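PDB 4N6E: ThiS/MoaD family protein from Amycolatopsis orientalis, which probably acts as the ubiquitin-like sulfur carrier CysO, delivering sulfur to the thiosugar synthase BexX for 2-thiosugar biosynthesis. Local coordinates for residues E30-V35 against A44-E49; A26-I31 against D79-L84. All coordinates share one frame; numbering follows the deposited sequence.

Interaction 1: E30-V35 against A44-E49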
ATOM      1  N   GLU B  30      28.442  48.810  -0.935  1.00 62.92           N
ATOM      2  CA  GLU B  30      27.911  50.159  -1.088  1.00 64.13           C
ATOM      3  C   GLU B  30      26.532  50.094  -1.734  1.00 63.24           C
ATOM      4  O   GLU B  30      25.625  50.806  -1.314  1.00 67.13           O
ATOM      5  CB  GLU B  30      28.863  51.050  -1.903  1.00 63.80           C
ATOM      6  CG  GLU B  30      30.126  51.446  -1.139  1.00 64.59           C
ATOM      7  CD  GLU B  30      31.014  52.421  -1.898  1.00 63.97           C
ATOM      8  OE1 GLU B  30      31.021  52.407  -3.152  1.00 62.69           O
ATOM      9  OE2 GLU B  30      31.713  53.207  -1.228  1.00 59.73           O
ATOM     10  N   ILE B  31      26.372  49.232  -2.736  1.00 60.90           N
ATOM     11  CA  ILE B  31      25.076  49.055  -3.407  1.00 63.92           C
ATOM     12  C   ILE B  31      24.018  48.500  -2.451  1.00 66.05           C
ATOM     13  O   ILE B  31      22.823  48.765  -2.611  1.00 69.71           O
ATOM     14  CB  ILE B  31      25.176  48.107  -4.621  1.00 63.69           C
ATOM     15  CG1 ILE B  31      26.103  48.695  -5.689  1.00 66.44           C
ATOM     16  CG2 ILE B  31      23.801  47.827  -5.214  1.00 62.82           C
ATOM     17  CD1 ILE B  31      25.506  49.833  -6.493  1.00 69.04           C
ATOM     18  N   ILE B  32      24.451  47.729  -1.462  1.00 64.74           N
ATOM     19  CA  ILE B  32      23.526  47.185  -0.484  1.00 65.63           C
ATOM     20  C   ILE B  32      23.095  48.322   0.448  1.00 68.39           C
ATOM     21  O   ILE B  32      21.913  48.655   0.501  1.00 72.03           O
ATOM     22  CB  ILE B  32      24.135  45.954   0.239  1.00 62.06           C
ATOM     23  CG1 ILE B  32      24.087  44.747  -0.710  1.00 62.21           C
ATOM     24  CG2 ILE B  32      23.392  45.631   1.530  1.00 58.93           C
ATOM     25  CD1 ILE B  32      24.864  43.530  -0.245  1.00 61.65           C
ATOM     26  N   ASP B  33      24.061  48.929   1.138  1.00 70.64           N
ATOM     27  CA  ASP B  33      23.824  50.078   2.032  1.00 67.48           C
ATOM     28  C   ASP B  33      22.912  51.160   1.415  1.00 67.48           C
ATOM     29  O   ASP B  33      22.048  51.710   2.095  1.00 65.02           O
ATOM     30  CB  ASP B  33      25.162  50.719   2.434  1.00 65.96           C
ATOM     31  CG  ASP B  33      25.962  49.873   3.423  1.00 65.75           C
ATOM     32  OD1 ASP B  33      25.379  48.996   4.089  1.00 68.78           O
ATOM     33  OD2 ASP B  33      27.187  50.095   3.544  1.00 63.93           O
ATOM     34  N   ASP B  34      23.115  51.445   0.131  1.00 68.48           N
ATOM     35  CA  ASP B  34      22.332  52.448  -0.610  1.00 71.37           C
ATOM     36  C   ASP B  34      20.869  52.022  -0.803  1.00 77.57           C
ATOM     37  O   ASP B  34      19.971  52.867  -0.886  1.00 86.20           O
ATOM     38  CB  ASP B  34      22.984  52.699  -1.981  1.00 70.57           C
ATOM     39  CG  ASP B  34      22.376  53.878  -2.725  1.00 72.17           C
ATOM     40  OD1 ASP B  34      22.331  54.989  -2.147  1.00 71.20           O
ATOM     41  OD2 ASP B  34      21.966  53.698  -3.899  1.00 68.74           O
ATOM     42  N   VAL B  35      20.639  50.714  -0.890  1.00 80.35           N
ATOM     43  CA  VAL B  35      19.291  50.166  -1.022  1.00 79.27           C
ATOM     44  C   VAL B  35      18.613  50.101   0.356  1.00 78.61           C
ATOM     45  O   VAL B  35      17.428  50.407   0.476  1.00 73.32           O
ATOM     46  CB  VAL B  35      19.317  48.794  -1.748  1.00 80.06           C
ATOM     47  CG1 VAL B  35      18.061  47.979  -1.476  1.00 82.01           C
ATOM     48  CG2 VAL B  35      19.476  48.997  -3.249  1.00 77.76           C
ATOM     49  N   ALA B  44      19.523  42.994   6.301  1.00 77.03           N
ATOM     50  CA  ALA B  44      19.523  41.913   7.289  1.00 80.13           C
ATOM     51  C   ALA B  44      19.383  40.527   6.640  1.00 78.08           C
ATOM     52  O   ALA B  44      19.954  39.546   7.122  1.00 74.88           O
ATOM     53  CB  ALA B  44      18.412  42.136   8.305  1.00 82.43           C
ATOM     54  N   ARG B  45      18.635  40.460   5.543  1.00 78.35           N
ATOM     55  CA  ARG B  45      18.435  39.210   4.807  1.00 80.15           C
ATOM     56  C   ARG B  45      19.653  38.838   3.958  1.00 80.26           C
ATOM     57  O   ARG B  45      19.825  37.671   3.606  1.00 83.43           O
ATOM     58  CB  ARG B  45      17.208  39.315   3.889  1.00 82.74           C
ATOM     59  CG  ARG B  45      15.930  39.818   4.560  1.00 84.76           C
ATOM     60  CD  ARG B  45      14.856  38.749   4.682  1.00 83.37           C
ATOM     61  NE  ARG B  45      15.245  37.661   5.574  1.00 80.69           N
ATOM     62  CZ  ARG B  45      14.518  36.564   5.784  1.00 76.39           C
ATOM     63  NH1 ARG B  45      13.352  36.395   5.164  1.00 75.41           N
ATOM     64  NH2 ARG B  45      14.959  35.627   6.613  1.00 71.03           N
ATOM     65  N   LEU B  46      20.490  39.825   3.626  1.00 76.57           N
ATOM     66  CA  LEU B  46      21.598  39.624   2.685  1.00 70.15           C
ATOM     67  C   LEU B  46      22.960  39.413   3.333  1.00 68.52           C
ATOM     68  O   LEU B  46      23.776  38.662   2.798  1.00 68.55           O
ATOM     69  CB  LEU B  46      21.687  40.801   1.721  1.00 69.33           C
ATOM     70  CG  LEU B  46      20.422  41.109   0.922  1.00 70.21           C
ATOM     71  CD1 LEU B  46      20.641  42.341   0.054  1.00 70.25           C
ATOM     72  CD2 LEU B  46      19.993  39.920   0.078  1.00 69.09           C
ATOM     73  N   VAL B  47      23.232  40.072   4.458  1.00 69.62           N
ATOM     74  CA  VAL B  47      24.547  39.924   5.099  1.00 68.37           C
ATOM     75  C   VAL B  47      24.412  39.475   6.543  1.00 68.44           C
ATOM     76  O   VAL B  47      23.418  39.757   7.203  1.00 68.09           O
ATOM     77  CB  VAL B  47      25.429  41.204   4.988  1.00 70.22           C
ATOM     78  CG1 VAL B  47      24.872  42.163   3.935  1.00 69.53           C
ATOM     79  CG2 VAL B  47      25.595  41.917   6.329  1.00 70.29           C
ATOM     80  N   LYS B  48      25.435  38.772   7.013  1.00 72.89           N
ATOM     81  CA  LYS B  48      25.491  38.277   8.374  1.00 77.30           C
ATOM     82  C   LYS B  48      26.946  38.292   8.813  1.00 80.40           C
ATOM     83  O   LYS B  48      27.794  37.642   8.192  1.00 77.19           O
ATOM     84  CB  LYS B  48      24.938  36.854   8.430  1.00 83.81           C
ATOM     85  CG  LYS B  48      24.652  36.338   9.831  1.00 86.58           C
ATOM     86  CD  LYS B  48      24.426  34.833   9.836  1.00 86.52           C
ATOM     87  CE  LYS B  48      23.633  34.399  11.058  1.00 86.85           C
ATOM     88  NZ  LYS B  48      23.746  32.939  11.314  1.00 86.74           N
ATOM     89  N   GLU B  49      27.226  39.042   9.879  1.00 88.14           N
ATOM     90  CA  GLU B  49      28.587  39.212  10.414  1.00 90.10           C
ATOM     91  C   GLU B  49      29.594  39.642   9.336  1.00 90.44           C
ATOM     92  O   GLU B  49      30.571  38.933   9.048  1.00 84.11           O
ATOM     93  CB  GLU B  49      29.046  37.945  11.148  1.00 89.89           C
ATOM     94  CG  GLU B  49      28.455  37.825  12.549  1.00 90.14           C
ATOM     95  CD  GLU B  49      27.843  36.465  12.814  1.00 89.42           C
ATOM     96  OE1 GLU B  49      28.520  35.441  12.565  1.00 84.24           O
ATOM     97  OE2 GLU B  49      26.678  36.432  13.271  1.00 87.37           O
TER

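Interaction 2: A26-I31 against D79-L84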
ATOM      1  N   ALA B  26      30.180  51.693  -5.630  1.00 65.59           N
ATOM      2  CA  ALA B  26      31.332  51.143  -6.348  1.00 66.70           C
ATOM      3  C   ALA B  26      31.612  49.689  -5.975  1.00 64.48           C
ATOM      4  O   ALA B  26      32.049  48.923  -6.825  1.00 65.36           O
ATOM      5  CB  ALA B  26      32.567  52.000  -6.106  1.00 67.86           C
ATOM      6  N   THR B  27      31.396  49.328  -4.710  1.00 61.15           N
ATOM      7  CA  THR B  27      31.466  47.942  -4.277  1.00 61.67           C
ATOM      8  C   THR B  27      30.052  47.365  -4.185  1.00 63.57           C
ATOM      9  O   THR B  27      29.069  48.084  -4.327  1.00 63.68           O
ATOM     10  CB  THR B  27      32.149  47.788  -2.902  1.00 65.18           C
ATOM     11  OG1 THR B  27      31.408  48.505  -1.908  1.00 65.54           O
ATOM     12  CG2 THR B  27      33.588  48.291  -2.936  1.00 64.65           C
ATOM     13  N   VAL B  28      29.961  46.056  -3.965  1.00 63.08           N
ATOM     14  CA  VAL B  28      28.681  45.402  -3.739  1.00 59.85           C
ATOM     15  C   VAL B  28      28.062  45.947  -2.464  1.00 59.63           C
ATOM     16  O   VAL B  28      26.861  46.184  -2.415  1.00 56.28           O
ATOM     17  CB  VAL B  28      28.839  43.866  -3.615  1.00 58.29           C
ATOM     18  CG1 VAL B  28      27.591  43.221  -3.022  1.00 56.83           C
ATOM     19  CG2 VAL B  28      29.152  43.257  -4.968  1.00 57.27           C
ATOM     20  N   LEU B  29      28.897  46.132  -1.440  1.00 59.20           N
ATOM     21  CA  LEU B  29      28.436  46.525  -0.112  1.00 60.58           C
ATOM     22  C   LEU B  29      27.897  47.953  -0.080  1.00 63.91           C
ATOM     23  O   LEU B  29      27.006  48.271   0.715  1.00 66.39           O
ATOM     24  CB  LEU B  29      29.567  46.372   0.908  1.00 60.56           C
ATOM     25  CG  LEU B  29      29.311  46.862   2.337  1.00 60.98           C
ATOM     26  CD1 LEU B  29      28.070  46.216   2.937  1.00 60.76           C
ATOM     27  CD2 LEU B  29      30.534  46.593   3.208  1.00 61.00           C
ATOM     28  N   GLU B  30      28.442  48.810  -0.935  1.00 62.92           N
ATOM     29  CA  GLU B  30      27.911  50.159  -1.088  1.00 64.13           C
ATOM     30  C   GLU B  30      26.532  50.094  -1.734  1.00 63.24           C
ATOM     31  O   GLU B  30      25.625  50.806  -1.314  1.00 67.13           O
ATOM     32  CB  GLU B  30      28.863  51.050  -1.903  1.00 63.80           C
ATOM     33  CG  GLU B  30      30.126  51.446  -1.139  1.00 64.59           C
ATOM     34  CD  GLU B  30      31.014  52.421  -1.898  1.00 63.97           C
ATOM     35  OE1 GLU B  30      31.021  52.407  -3.152  1.00 62.69           O
ATOM     36  OE2 GLU B  30      31.713  53.207  -1.228  1.00 59.73           O
ATOM     37  N   ILE B  31      26.372  49.232  -2.736  1.00 60.90           N
ATOM     38  CA  ILE B  31      25.076  49.055  -3.407  1.00 63.92           C
ATOM     39  C   ILE B  31      24.018  48.500  -2.451  1.00 66.05           C
ATOM     40  O   ILE B  31      22.823  48.765  -2.611  1.00 69.71           O
ATOM     41  CB  ILE B  31      25.176  48.107  -4.621  1.00 63.69           C
ATOM     42  CG1 ILE B  31      26.103  48.695  -5.689  1.00 66.44           C
ATOM     43  CG2 ILE B  31      23.801  47.827  -5.214  1.00 62.82           C
ATOM     44  CD1 ILE B  31      25.506  49.833  -6.493  1.00 69.04           C
ATOM     45  N   ASP B  79      25.888  48.709 -14.379  1.00 80.11           N
ATOM     46  CA  ASP B  79      25.906  47.286 -14.040  1.00 81.36           C
ATOM     47  C   ASP B  79      24.543  46.852 -13.501  1.00 80.78           C
ATOM     48  O   ASP B  79      23.825  47.653 -12.902  1.00 84.28           O
ATOM     49  CB  ASP B  79      26.987  46.984 -12.983  1.00 81.37           C
ATOM     50  CG  ASP B  79      28.404  46.908 -13.568  1.00 79.82           C
ATOM     51  OD1 ASP B  79      28.572  46.838 -14.803  1.00 74.52           O
ATOM     52  OD2 ASP B  79      29.365  46.898 -12.772  1.00 79.85           O
ATOM     53  N   THR B  80      24.194  45.588 -13.736  1.00 80.24           N
ATOM     54  CA  THR B  80      23.013  44.966 -13.125  1.00 76.08           C
ATOM     55  C   THR B  80      23.452  44.053 -11.983  1.00 69.83           C
ATOM     56  O   THR B  80      24.380  43.260 -12.143  1.00 71.66           O
ATOM     57  CB  THR B  80      22.214  44.129 -14.143  1.00 78.25           C
ATOM     58  OG1 THR B  80      21.750  44.978 -15.199  1.00 78.42           O
ATOM     59  CG2 THR B  80      21.003  43.453 -13.474  1.00 80.00           C
ATOM     60  N   LEU B  81      22.770  44.157 -10.846  1.00 62.47           N
ATOM     61  CA  LEU B  81      23.102  43.368  -9.669  1.00 59.74           C
ATOM     62  C   LEU B  81      21.906  42.491  -9.259  1.00 61.18           C
ATOM     63  O   LEU B  81      20.857  43.004  -8.845  1.00 54.19           O
ATOM     64  CB  LEU B  81      23.530  44.294  -8.529  1.00 59.94           C
ATOM     65  CG  LEU B  81      24.160  43.633  -7.294  1.00 63.85           C
ATOM     66  CD1 LEU B  81      25.379  44.404  -6.817  1.00 64.40           C
ATOM     67  CD2 LEU B  81      23.170  43.465  -6.146  1.00 63.69           C
ATOM     68  N   THR B  82      22.072  41.170  -9.381  1.00 58.53           N
ATOM     69  CA  THR B  82      20.999  40.227  -9.092  1.00 55.13           C
ATOM     70  C   THR B  82      21.190  39.548  -7.748  1.00 52.38           C
ATOM     71  O   THR B  82      22.277  39.085  -7.443  1.00 55.32           O
ATOM     72  CB  THR B  82      20.919  39.123 -10.149  1.00 57.24           C
ATOM     73  OG1 THR B  82      20.994  39.695 -11.457  1.00 59.50           O
ATOM     74  CG2 THR B  82      19.616  38.362 -10.009  1.00 58.64           C
ATOM     75  N   ILE B  83      20.113  39.476  -6.968  1.00 50.99           N
ATOM     76  CA  ILE B  83      20.069  38.714  -5.720  1.00 47.58           C
ATOM     77  C   ILE B  83      19.313  37.408  -5.940  1.00 44.92           C
ATOM     78  O   ILE B  83      18.172  37.408  -6.382  1.00 45.53           O
ATOM     79  CB  ILE B  83      19.375  39.498  -4.604  1.00 46.74           C
ATOM     80  CG1 ILE B  83      19.977  40.899  -4.493  1.00 47.77           C
ATOM     81  CG2 ILE B  83      19.500  38.741  -3.287  1.00 47.80           C
ATOM     82  CD1 ILE B  83      19.374  41.762  -3.398  1.00 48.86           C
ATOM     83  N   LEU B  84      19.961  36.298  -5.620  1.00 45.05           N
ATOM     84  CA  LEU B  84      19.451  34.969  -5.954  1.00 44.43           C
ATOM     85  C   LEU B  84      19.611  34.037  -4.750  1.00 42.25           C
ATOM     86  O   LEU B  84      20.657  33.408  -4.578  1.00 42.40           O
ATOM     87  CB  LEU B  84      20.217  34.442  -7.156  1.00 45.39           C
ATOM     88  CG  LEU B  84      19.716  33.179  -7.829  1.00 49.89           C
ATOM     89  CD1 LEU B  84      18.449  33.451  -8.632  1.00 50.84           C
ATOM     90  CD2 LEU B  84      20.809  32.621  -8.728  1.00 51.00           C
TER

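Interaction 1: E30-V35 against A44-E49
I32 meets L46 and V47 entirely through aliphatic carbons, joining the helix of a beta-grasp, ubiquitin-like fold to the short helix and strand that follow it in the chain. The backbones stay well apart: the nearest pair, I32 CA and L46 CA, is separated by 8.4 Å, and the side chains span the interval. All three have CB directed at the opposing segment, and no hydrogen bond crosses between them.

I32 reaches out along an extended branch. Its CD1 is anti to CA (chi2 170°), which carries the ethyl group straight out from helix 28-38 and presents it to both partners. L46 answers with one methyl, CD1, also anti to its own CA (chi2 177°). This methyl abuts the flank of the ethyl group rather than its end alone, since L46 CD1 lies 4.3 Å from I32 CG1 and 4.4 Å from I32 CD1. V47 comes from another direction, its CG1 standing 4.4 Å from I32 CD1. At I32 CD1 the directions to L46 CD1 and V47 CG1 diverge by about 82°, so the isoleucine tip fits into the corner between two consecutive residues.

The distances are those of loose van der Waals packing, in keeping with only 111 Å² buried. The same two helices are also linked by a salt bridge between D33 and K43, while R45 turns elsewhere and forms a salt bridge with an acidic side chain on the chain of another protein. Within V47 the two methyls play unequal parts: CG2 points off, its nearest approach to the isoleucine being 6.5 Å, at I32 CG2.

Interaction 2: A26-I31 against D79-L84
The first turn of helix 28-38 stands over strand 80-88 with comparable backbone separations at two of its residues, V28 CA and I31 CA lying 8.4 Å and 8.7 Å from L81 CA. L81 fills that interval. Its CG is anti to the backbone N (chi1 -169°), and the branch beyond brings CD1 up to the helix, 4.1 Å from I31 CG2 and 4.4 Å from V28 CG2. The lines from L81 CD1 to those two methyls open at about 113°, which places the leucine methyl between residues three apart on one helical face. I31 and L81 run past one another in opposite senses, the end methyl CD1 of the leucine lying against the flank of the isoleucine at its CG2 branch.

This is the helix-on-sheet packing of the beta-grasp fold: strand 80-88 is the middle strand of the mixed sheet, and I31 also rests on V3 and V5 of neighbouring strand 3-6. L81 also touches V58 of strand 56-60, the neighbour on its other edge.

Away from the apolar face, T27 and E30 close a capping box at the start of the helix. E30 N donates to T27 OG1 at 3.1 Å, while the return bond from T27 N to E30 OE1 is weak, at 3.5 Å. A26 N makes the shorter bond to that same E30 OE1, 2.7 Å long and meeting the oxygen almost in line with its C-O bond.

How the interactions relate
Interactions 1 and 2 both draw on helix 28-38, and E30 and I31 belong to both ranges, but no residue carries both contacts: I32 works in interaction 1, V28 and I31 in interaction 2. Interaction 2 is the deeper, centred about 5 Å from the chain's centre against about 7 Å for interaction 1, and sets the helix on the main sheet; interaction 1 ties it to the connecting segment 44-49. Both are buried and apolar, without hydrogen bonds across them, but V47 in interaction 1 is partly exposed whereas every touching residue of interaction 2 is buried. The two meet where L46 CD2 packs at 3.6 Å on I83 CG2, continuing the apolar layer from short helix to central strand.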